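Local coordinates for protein group II chitinase (Ostrinia furnacalis, PDB 6JAV) that probably cleaves internal glycosidic bonds of chitin, this chain being the first catalytic domain, a family 18 glycoside hydrolase barrel, of a much longer multidomain enzyme, at residues V10-N15 / W192-T197; L123-E128 / Q146-L151; K131-Q134 / G140-S143. All coordinates share one frame; numbering follows the deposited sequence.

All three contacts lie in the family 18 TIM barrel, and along the chain they are nested: contact 3 falls within the loop that contact 2 closes, and contact 2 within that of contact 1. Contact 1 spans the barrel interior between strands 8-14 and 192-195. Contact 2, its centre about 15 Å away, packs helix 143-159 on the outside of strand 122-126. Contact 3 folds the loop joining that strand to that helix, about 12 Å from the centre of contact 2. Tyr12 OH of contact 1 reaches Asp124 OD2 of contact 2 at 2.6 Å, a probable hydrogen bond, linking the barrel interior to the strand that carries both aspartates of the DxDxE signature.

Contact 1: residues V10-N15 / W192-T197; sequences VCYYTN and WIAVMT
Val10 lays its CG2 methyl on the indole of Trp192, and Tyr12 carries its phenol across to Ala194. These are inward-facing residues of two parallel barrel strands, 8-14 and 192-195, which are not paired with each other in the barrel wall and meet through side chains and one bridging water.

Tyr12 leaves its backbone with chi1 at -80°, which turns the ring toward the barrel interior. Its CB is still remote from the opposite strand. The ring then passes Val40 and Ala169 and meets Trp346 with planes at about 45°. The tip completes the crossing: only the hydroxyl touches the Ala194 methyl, OH lying 4.2 Å from Ala194 CB. It receives a hydrogen bond from a water at 2.8 Å and is hydrogen-bonded to Asp124 as well. The same water accepts the indole N-H of Trp192, with NE1 2.8 Å from the water oxygen.

Above that indole, Val10 CG2 stands 4.0 Å from the plane, near its rim, with NE1 as its nearest ring atom at 4.1 Å. The other branch, CG1, is directed toward the water instead. Trp192 CG sits between its own backbone N and carbonyl carbon, chi1 66°, and this brings NE1 round to the water. His38 meets the indole edge-to-face.

The small Ala194 leaves room for both phenol and water, while branched Val10 can touch ring and water side at once. Because the water gives a proton to Tyr12 OH, the phenol's own proton is probably available to Asp124: a short buried chain of hydrogen bonds, Trp192 to water to Tyr12 to Asp124, within a largely apolar barrel core.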
loop_
_atom_site.group_PDB
_atom_site.type_symbol
_atom_site.label_atom_id
_atom_site.label_comp_id
_atom_site.label_asym_id
_atom_site.label_seq_id
_atom_site.Cartn_x
_atom_site.Cartn_y
_atom_site.Cartn_z
ATOM N N VAL A 10 -5.569 8.353 -0.907
ATOM C CA VAL A 10 -5.193 7.584 -2.084
ATOM C C VAL A 10 -5.604 6.137 -1.844
ATOM O O VAL A 10 -5.120 5.487 -0.907
ATOM C CB VAL A 10 -3.679 7.692 -2.345
ATOM C CG1 VAL A 10 -3.269 6.861 -3.538
ATOM C CG2 VAL A 10 -3.245 9.160 -2.559
ATOM N N CYS A 11 -6.517 5.629 -2.672
ATOM C CA CYS A 11 -7.078 4.293 -2.488
ATOM C C CYS A 11 -6.548 3.372 -3.570
ATOM O O CYS A 11 -6.730 3.655 -4.762
ATOM C CB CYS A 11 -8.592 4.332 -2.656
ATOM S SG CYS A 11 -9.461 5.334 -1.436
ATOM N N TYR A 12 -5.939 2.252 -3.175
ATOM C CA TYR A 12 -5.548 1.244 -4.156
ATOM C C TYR A 12 -6.712 0.313 -4.475
ATOM O O TYR A 12 -7.390 -0.198 -3.574
ATOM C CB TYR A 12 -4.314 0.439 -3.698
ATOM C CG TYR A 12 -3.006 1.169 -3.937
ATOM C CD1 TYR A 12 -2.514 2.075 -2.987
ATOM C CD2 TYR A 12 -2.307 0.998 -5.120
ATOM C CE1 TYR A 12 -1.341 2.808 -3.222
ATOM C CE2 TYR A 12 -1.134 1.715 -5.360
ATOM C CZ TYR A 12 -0.680 2.614 -4.408
ATOM O OH TYR A 12 0.502 3.313 -4.628
ATOM N N TYR A 13 -6.924 0.105 -5.764
ATOM C CA TYR A 13 -7.855 -0.861 -6.331
ATOM C C TYR A 13 -7.017 -2.032 -6.850
ATOM O O TYR A 13 -5.910 -1.827 -7.365
ATOM C CB TYR A 13 -8.607 -0.171 -7.503
ATOM C CG TYR A 13 -9.394 -1.167 -8.311
ATOM C CD1 TYR A 13 -10.662 -1.560 -7.918
ATOM C CD2 TYR A 13 -8.819 -1.784 -9.408
ATOM C CE1 TYR A 13 -11.358 -2.558 -8.646
ATOM C CE2 TYR A 13 -9.498 -2.743 -10.121
ATOM C CZ TYR A 13 -10.743 -3.129 -9.721
ATOM O OH TYR A 13 -11.382 -4.120 -10.455
ATOM N N THR A 14 -7.519 -3.260 -6.722
ATOM C CA THR A 14 -6.787 -4.435 -7.185
ATOM C C THR A 14 -7.647 -5.230 -8.162
ATOM O O THR A 14 -8.807 -5.562 -7.860
ATOM C CB THR A 14 -6.254 -5.317 -6.026
ATOM O OG1 THR A 14 -7.336 -5.914 -5.273
ATOM C CG2 THR A 14 -5.404 -4.489 -5.057
ATOM N N ASN A 15 -7.105 -5.510 -9.350
ATOM C CA ASN A 15 -7.921 -6.244 -10.319
ATOM C C ASN A 15 -8.191 -7.682 -9.887
ATOM O O ASN A 15 -9.250 -8.241 -10.225
ATOM C CB ASN A 15 -7.398 -6.103 -11.755
ATOM C CG ASN A 15 -6.009 -6.673 -11.957
ATOM O OD1 ASN A 15 -5.413 -7.256 -11.055
ATOM N ND2 ASN A 15 -5.487 -6.545 -13.191
ATOM N N TRP A 192 3.166 12.787 -5.478
ATOM C CA TRP A 192 3.145 12.304 -4.109
ATOM C C TRP A 192 3.977 11.037 -4.023
ATOM O O TRP A 192 4.281 10.382 -5.029
ATOM C CB TRP A 192 1.727 12.072 -3.526
ATOM C CG TRP A 192 0.988 10.961 -4.197
ATOM C CD1 TRP A 192 0.976 9.643 -3.852
ATOM C CD2 TRP A 192 0.158 11.080 -5.365
ATOM N NE1 TRP A 192 0.192 8.934 -4.736
ATOM C CE2 TRP A 192 -0.323 9.792 -5.667
ATOM C CE3 TRP A 192 -0.211 12.143 -6.184
ATOM C CZ2 TRP A 192 -1.160 9.541 -6.763
ATOM C CZ3 TRP A 192 -1.028 11.899 -7.272
ATOM C CH2 TRP A 192 -1.508 10.598 -7.545
ATOM N N ILE A 193 4.366 10.743 -2.790
ATOM C CA ILE A 193 5.108 9.554 -2.416
ATOM C C ILE A 193 4.230 8.820 -1.404
ATOM O O ILE A 193 3.934 9.349 -0.329
ATOM C CB ILE A 193 6.460 9.951 -1.817
ATOM C CG1 ILE A 193 7.277 10.672 -2.910
ATOM C CG2 ILE A 193 7.181 8.745 -1.312
ATOM C CD1 ILE A 193 8.588 11.288 -2.380
ATOM N N ALA A 194 3.755 7.623 -1.779
ATOM C CA ALA A 194 2.893 6.828 -0.907
ATOM C C ALA A 194 3.819 5.912 -0.111
ATOM O O ALA A 194 4.338 4.914 -0.631
ATOM C CB ALA A 194 1.856 6.064 -1.736
ATOM N N VAL A 195 4.054 6.267 1.147
ATOM C CA VAL A 195 4.959 5.473 1.965
ATOM C C VAL A 195 4.197 4.259 2.497
ATOM O O VAL A 195 3.154 4.393 3.152
ATOM C CB VAL A 195 5.566 6.295 3.106
ATOM C CG1 VAL A 195 6.622 5.451 3.831
ATOM C CG2 VAL A 195 6.213 7.579 2.556
ATOM N N MET A 196 4.717 3.066 2.214
ATOM C CA MET A 196 4.030 1.825 2.580
ATOM C C MET A 196 4.376 1.469 4.029
ATOM O O MET A 196 5.112 0.512 4.303
ATOM C CB MET A 196 4.393 0.719 1.607
ATOM C CG MET A 196 3.824 1.036 0.234
ATOM S SD MET A 196 4.009 -0.308 -0.933
ATOM C CE MET A 196 5.583 0.017 -1.173
ATOM N N THR A 197 3.788 2.257 4.952
ATOM C CA THR A 197 3.988 2.135 6.408
ATOM C C THR A 197 3.210 0.943 6.958
ATOM O O THR A 197 2.345 1.072 7.845
ATOM C CB THR A 197 3.638 3.447 7.126
ATOM O OG1 THR A 197 2.507 4.059 6.479
ATOM C CG2 THR A 197 4.801 4.449 7.051
HETATM O O HOH W 1 0.415 6.136 -4.872
#

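Contact 2: residues L123-E128 / Q146-L151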
loop_
_atom_site.group_PDB
_atom_site.type_symbol
_atom_site.label_atom_id
_atom_site.label_comp_id
_atom_site.label_asym_id
_atom_site.label_seq_id
_atom_site.Cartn_x
_atom_site.Cartn_y
_atom_site.Cartn_z
ATOM N N LEU A 123 0.628 7.888 -13.686
ATOM C CA LEU A 123 1.332 6.634 -13.489
ATOM C C LEU A 123 1.836 6.600 -12.051
ATOM O O LEU A 123 2.345 7.606 -11.549
ATOM C CB LEU A 123 2.547 6.586 -14.429
ATOM C CG LEU A 123 3.387 5.306 -14.369
ATOM C CD1 LEU A 123 2.609 4.097 -14.808
ATOM C CD2 LEU A 123 4.630 5.474 -15.275
ATOM N N ASP A 124 1.678 5.458 -11.389
ATOM C CA ASP A 124 2.238 5.231 -10.057
ATOM C C ASP A 124 3.273 4.114 -10.192
ATOM O O ASP A 124 2.976 3.048 -10.742
ATOM C CB ASP A 124 1.093 4.772 -9.136
ATOM C CG ASP A 124 1.502 4.615 -7.687
ATOM O OD1 ASP A 124 1.991 5.584 -7.048
ATOM O OD2 ASP A 124 1.298 3.522 -7.138
ATOM N N LEU A 125 4.490 4.356 -9.722
ATOM C CA LEU A 125 5.573 3.381 -9.823
ATOM C C LEU A 125 5.624 2.561 -8.542
ATOM O O LEU A 125 5.757 3.128 -7.449
ATOM C CB LEU A 125 6.908 4.111 -10.003
ATOM C CG LEU A 125 6.968 4.925 -11.283
ATOM C CD1 LEU A 125 8.194 5.837 -11.246
ATOM C CD2 LEU A 125 7.037 3.970 -12.461
ATOM N N ASP A 126 5.567 1.233 -8.669
ATOM C CA ASP A 126 5.480 0.327 -7.524
ATOM C C ASP A 126 6.522 -0.782 -7.624
ATOM O O ASP A 126 6.230 -1.957 -7.387
ATOM C CB ASP A 126 4.086 -0.310 -7.399
ATOM C CG ASP A 126 3.002 0.699 -7.078
ATOM O OD1 ASP A 126 2.848 1.659 -7.855
ATOM O OD2 ASP A 126 2.277 0.538 -6.075
ATOM N N TRP A 127 7.764 -0.428 -7.974
ATOM C CA TRP A 127 8.847 -1.412 -8.004
ATOM C C TRP A 127 9.274 -1.677 -6.559
ATOM O O TRP A 127 9.664 -0.746 -5.836
ATOM C CB TRP A 127 10.013 -0.833 -8.805
ATOM C CG TRP A 127 11.249 -1.723 -8.854
ATOM C CD1 TRP A 127 11.352 -3.047 -8.533
ATOM C CD2 TRP A 127 12.539 -1.311 -9.304
ATOM N NE1 TRP A 127 12.670 -3.490 -8.735
ATOM C CE2 TRP A 127 13.408 -2.428 -9.194
ATOM C CE3 TRP A 127 13.050 -0.095 -9.765
ATOM C CZ2 TRP A 127 14.764 -2.355 -9.546
ATOM C CZ3 TRP A 127 14.385 -0.029 -10.134
ATOM C CH2 TRP A 127 15.228 -1.149 -10.011
ATOM N N GLU A 128 9.219 -2.943 -6.127
ATOM C CA GLU A 128 9.540 -3.320 -4.738
ATOM C C GLU A 128 10.796 -4.199 -4.734
ATOM O O GLU A 128 10.695 -5.424 -4.730
ATOM C CB GLU A 128 8.320 -4.030 -4.090
ATOM C CG GLU A 128 7.081 -3.108 -4.107
ATOM C CD GLU A 128 5.873 -3.625 -3.346
ATOM O OE1 GLU A 128 5.961 -4.644 -2.662
ATOM O OE2 GLU A 128 4.818 -2.947 -3.419
ATOM N N GLN A 146 20.436 5.358 -9.053
ATOM C CA GLN A 146 20.525 6.395 -10.065
ATOM C C GLN A 146 19.617 6.070 -11.243
ATOM O O GLN A 146 18.999 6.960 -11.821
ATOM C CB GLN A 146 21.985 6.553 -10.519
ATOM C CG GLN A 146 22.199 7.683 -11.494
ATOM C CD GLN A 146 21.856 9.049 -10.896
ATOM O OE1 GLN A 146 22.451 9.477 -9.903
ATOM N NE2 GLN A 146 20.894 9.735 -11.500
ATOM N N GLY A 147 19.518 4.790 -11.602
ATOM C CA GLY A 147 18.686 4.438 -12.735
ATOM C C GLY A 147 17.224 4.747 -12.484
ATOM O O GLY A 147 16.535 5.268 -13.366
ATOM N N PHE A 148 16.728 4.408 -11.285
ATOM C CA PHE A 148 15.343 4.742 -10.947
ATOM C C PHE A 148 15.121 6.255 -10.919
ATOM O O PHE A 148 14.088 6.756 -11.390
ATOM C CB PHE A 148 14.999 4.110 -9.601
ATOM C CG PHE A 148 13.552 4.251 -9.198
ATOM C CD1 PHE A 148 12.552 3.595 -9.917
ATOM C CD2 PHE A 148 13.206 5.041 -8.107
ATOM C CE1 PHE A 148 11.204 3.712 -9.509
ATOM C CE2 PHE A 148 11.882 5.173 -7.698
ATOM C CZ PHE A 148 10.878 4.500 -8.404
ATOM N N ALA A 149 16.081 7.006 -10.362
ATOM C CA ALA A 149 15.952 8.462 -10.347
ATOM C C ALA A 149 15.888 9.025 -11.759
ATOM O O ALA A 149 15.104 9.942 -12.030
ATOM C CB ALA A 149 17.136 9.064 -9.579
ATOM N N ASP A 150 16.679 8.462 -12.680
ATOM C CA ASP A 150 16.635 8.930 -14.061
ATOM C C ASP A 150 15.339 8.516 -14.745
ATOM O O ASP A 150 14.782 9.292 -15.535
ATOM C CB ASP A 150 17.846 8.429 -14.852
ATOM C CG ASP A 150 19.137 9.151 -14.453
ATOM O OD1 ASP A 150 19.064 10.283 -13.917
ATOM O OD2 ASP A 150 20.224 8.577 -14.671
ATOM N N LEU A 151 14.837 7.305 -14.443
ATOM C CA LEU A 151 13.519 6.912 -14.957
ATOM C C LEU A 151 12.437 7.892 -14.492
ATOM O O LEU A 151 11.590 8.338 -15.283
ATOM C CB LEU A 151 13.172 5.483 -14.522
ATOM C CG LEU A 151 11.807 5.000 -15.079
ATOM C CD1 LEU A 151 11.928 4.669 -16.556
ATOM C CD2 LEU A 151 11.310 3.801 -14.301
#
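Strand 122-126, helix 143-159 and strand 165-170 form one beta-alpha-beta unit of the TIM barrel, and here Phe148 of the helix fits against Leu125 and Trp127 on the strand's outer side. These hydrophobic residues alternate with the acids of the GH18 signature DxDxE, Asp124 and Asp126 on the strand and Glu128 just past its end, so the contact is the apolar counterpart of that motif.

Phe148 has CG anti to its backbone N, chi1 -174°, which sends the ring from the helix to the strand. Its CE1 and CZ both meet the Leu125 methyl CD1 at 4.1 Å. On the Trp127 side, CD1 of Phe148 comes 3.7 Å from CE3, at the rim of the indole and near its plane. The six-membered ring of Trp127 and the phenyl have their centroids 5.9 Å apart and their planes at 68°, an oblique meeting. Leu125 and Trp127 run antiparallel to the phenylalanine, each touching it at one place.

Leu125 also rests on Val152 and Leu155, which follow Phe148 by about one and two helical turns and share its face of the helix. Trp127, meanwhile, stacks on Tyr94, and Phe148 packs on Pro130.

Residue type follows the strand's alternation: leucine and tryptophan fill the layer between barrel and helix, whereas Asp126 points away from the helix. No hydrogen bond crosses this interface. Its cohesion is therefore that of buried hydrocarbon and aromatic surface, on the side of the strand facing away from the two aspartates.

Contact 3: residues K131-Q134 / G140-S143; sequences KCWQ and GPDS
Gly140 lies flat against the indole of Trp133 while Lys131 grips its backbone from the other end of the loop, and these three residues make the tight half of the contact. CA of Gly140 stands only 3.3 Å above the indole plane, toward the ring's rim, with Trp133 CE2 at 3.5 Å. Glycine suits the spot because it has no side chain: the direction a CB would take is already occupied by Trp133 NE1 and Lys131 O. That carbonyl receives a weak hydrogen bond from Gly140 N, 3.0 Å long and bent to 123° at the hydrogen, and a second weak one from Trp133 N, over the inverse gamma turn centred on Cys132.

The lysine then folds back over the same residue. CG of Lys131 runs past Pro141 O at 3.3 Å, and a bend at chi2, -83°, then turns CD, CE and the ammonium over to Gly140 O. NZ lies 3.1 Å from that oxygen, nearly in line with the C=O bond at 163°, and it bonds Cys137 O as well. A long, flexible chain with a multivalent donor at its end can thus tie two carbonyls of the loop together.

Toward solvent the packing thins. Pro141 and Asp142 are exposed and direct their side chains away; Pro141 CD just reaches Trp133 CZ2 at 3.9 Å. The carboxylate of Asp142 remains apart from the ammonium, Lys131 NZ being 6.4 Å from Asp142 OD1, so any attraction is at most long-range.

Both segments belong to the loop between strand 122-126 and helix 143-159, closed further by the Cys132–Cys137 disulfide. Asp144, near the start of that helix, accepts from Trp133 NE1 and Lys131 N; helix 93-98 touches Trp133 and Pro141 through Ser95, and helix 174-180 borders Lys131 and Cys132.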
loop_
_atom_site.group_PDB
_atom_site.type_symbol
_atom_site.label_atom_id
_atom_site.label_comp_id
_atom_site.label_asym_id
_atom_site.label_seq_id
_atom_site.Cartn_x
_atom_site.Cartn_y
_atom_site.Cartn_z
ATOM N N LYS A 131 17.328 -1.702 -6.047
ATOM C CA LYS A 131 18.467 -2.287 -5.325
ATOM C C LYS A 131 18.053 -3.502 -4.496
ATOM O O LYS A 131 18.560 -4.614 -4.691
ATOM C CB LYS A 131 19.151 -1.236 -4.449
ATOM C CG LYS A 131 20.664 -1.321 -4.401
ATOM C CD LYS A 131 21.124 -2.321 -3.403
ATOM C CE LYS A 131 22.667 -2.341 -3.353
ATOM N NZ LYS A 131 23.168 -3.677 -2.981
ATOM N N CYS A 132 17.107 -3.301 -3.570
ATOM C CA CYS A 132 16.666 -4.371 -2.679
ATOM C C CYS A 132 15.445 -5.076 -3.263
ATOM O O CYS A 132 14.300 -4.873 -2.826
ATOM C CB CYS A 132 16.367 -3.797 -1.307
ATOM S SG CYS A 132 17.718 -2.739 -0.694
ATOM N N TRP A 133 15.704 -5.935 -4.260
ATOM C CA TRP A 133 14.634 -6.632 -4.966
ATOM C C TRP A 133 13.896 -7.516 -3.981
ATOM O O TRP A 133 14.505 -8.366 -3.325
ATOM C CB TRP A 133 15.194 -7.492 -6.096
ATOM C CG TRP A 133 16.089 -6.774 -7.072
ATOM C CD1 TRP A 133 16.260 -5.425 -7.230
ATOM C CD2 TRP A 133 16.932 -7.403 -8.026
ATOM N NE1 TRP A 133 17.176 -5.181 -8.248
ATOM C CE2 TRP A 133 17.608 -6.387 -8.736
ATOM C CE3 TRP A 133 17.188 -8.745 -8.349
ATOM C CZ2 TRP A 133 18.526 -6.671 -9.750
ATOM C CZ3 TRP A 133 18.094 -9.020 -9.351
ATOM C CH2 TRP A 133 18.751 -7.996 -10.046
ATOM N N GLN A 134 12.583 -7.304 -3.852
ATOM C CA GLN A 134 11.798 -7.995 -2.818
ATOM C C GLN A 134 12.483 -7.958 -1.443
ATOM O O GLN A 134 12.534 -8.962 -0.719
ATOM C CB GLN A 134 11.408 -9.411 -3.249
ATOM C CG GLN A 134 10.320 -9.387 -4.347
ATOM C CD GLN A 134 9.782 -10.765 -4.677
ATOM O OE1 GLN A 134 10.433 -11.790 -4.405
ATOM N NE2 GLN A 134 8.587 -10.811 -5.268
ATOM N N GLY A 140 20.432 -6.539 -5.981
ATOM C CA GLY A 140 20.541 -5.584 -7.052
ATOM C C GLY A 140 21.775 -4.720 -6.925
ATOM O O GLY A 140 22.368 -4.593 -5.845
ATOM N N PRO A 141 22.163 -4.081 -8.025
ATOM C CA PRO A 141 23.300 -3.161 -7.990
ATOM C C PRO A 141 22.906 -1.816 -7.407
ATOM O O PRO A 141 21.775 -1.349 -7.546
ATOM C CB PRO A 141 23.643 -2.994 -9.476
ATOM C CG PRO A 141 22.290 -3.124 -10.184
ATOM C CD PRO A 141 21.554 -4.168 -9.367
ATOM N N ASP A 142 23.889 -1.152 -6.792
ATOM C CA ASP A 142 23.695 0.212 -6.319
ATOM C C ASP A 142 23.212 1.157 -7.421
ATOM O O ASP A 142 22.455 2.095 -7.143
ATOM C CB ASP A 142 25.037 0.692 -5.744
ATOM C CG ASP A 142 25.036 2.144 -5.363
ATOM O OD1 ASP A 142 24.654 2.448 -4.213
ATOM O OD2 ASP A 142 25.423 2.994 -6.203
ATOM N N SER A 143 23.595 0.909 -8.678
ATOM C CA SER A 143 23.168 1.767 -9.780
ATOM C C SER A 143 21.655 1.729 -10.034
ATOM O O SER A 143 21.165 2.568 -10.801
ATOM C CB SER A 143 23.919 1.390 -11.059
ATOM O OG SER A 143 23.729 0.022 -11.373
#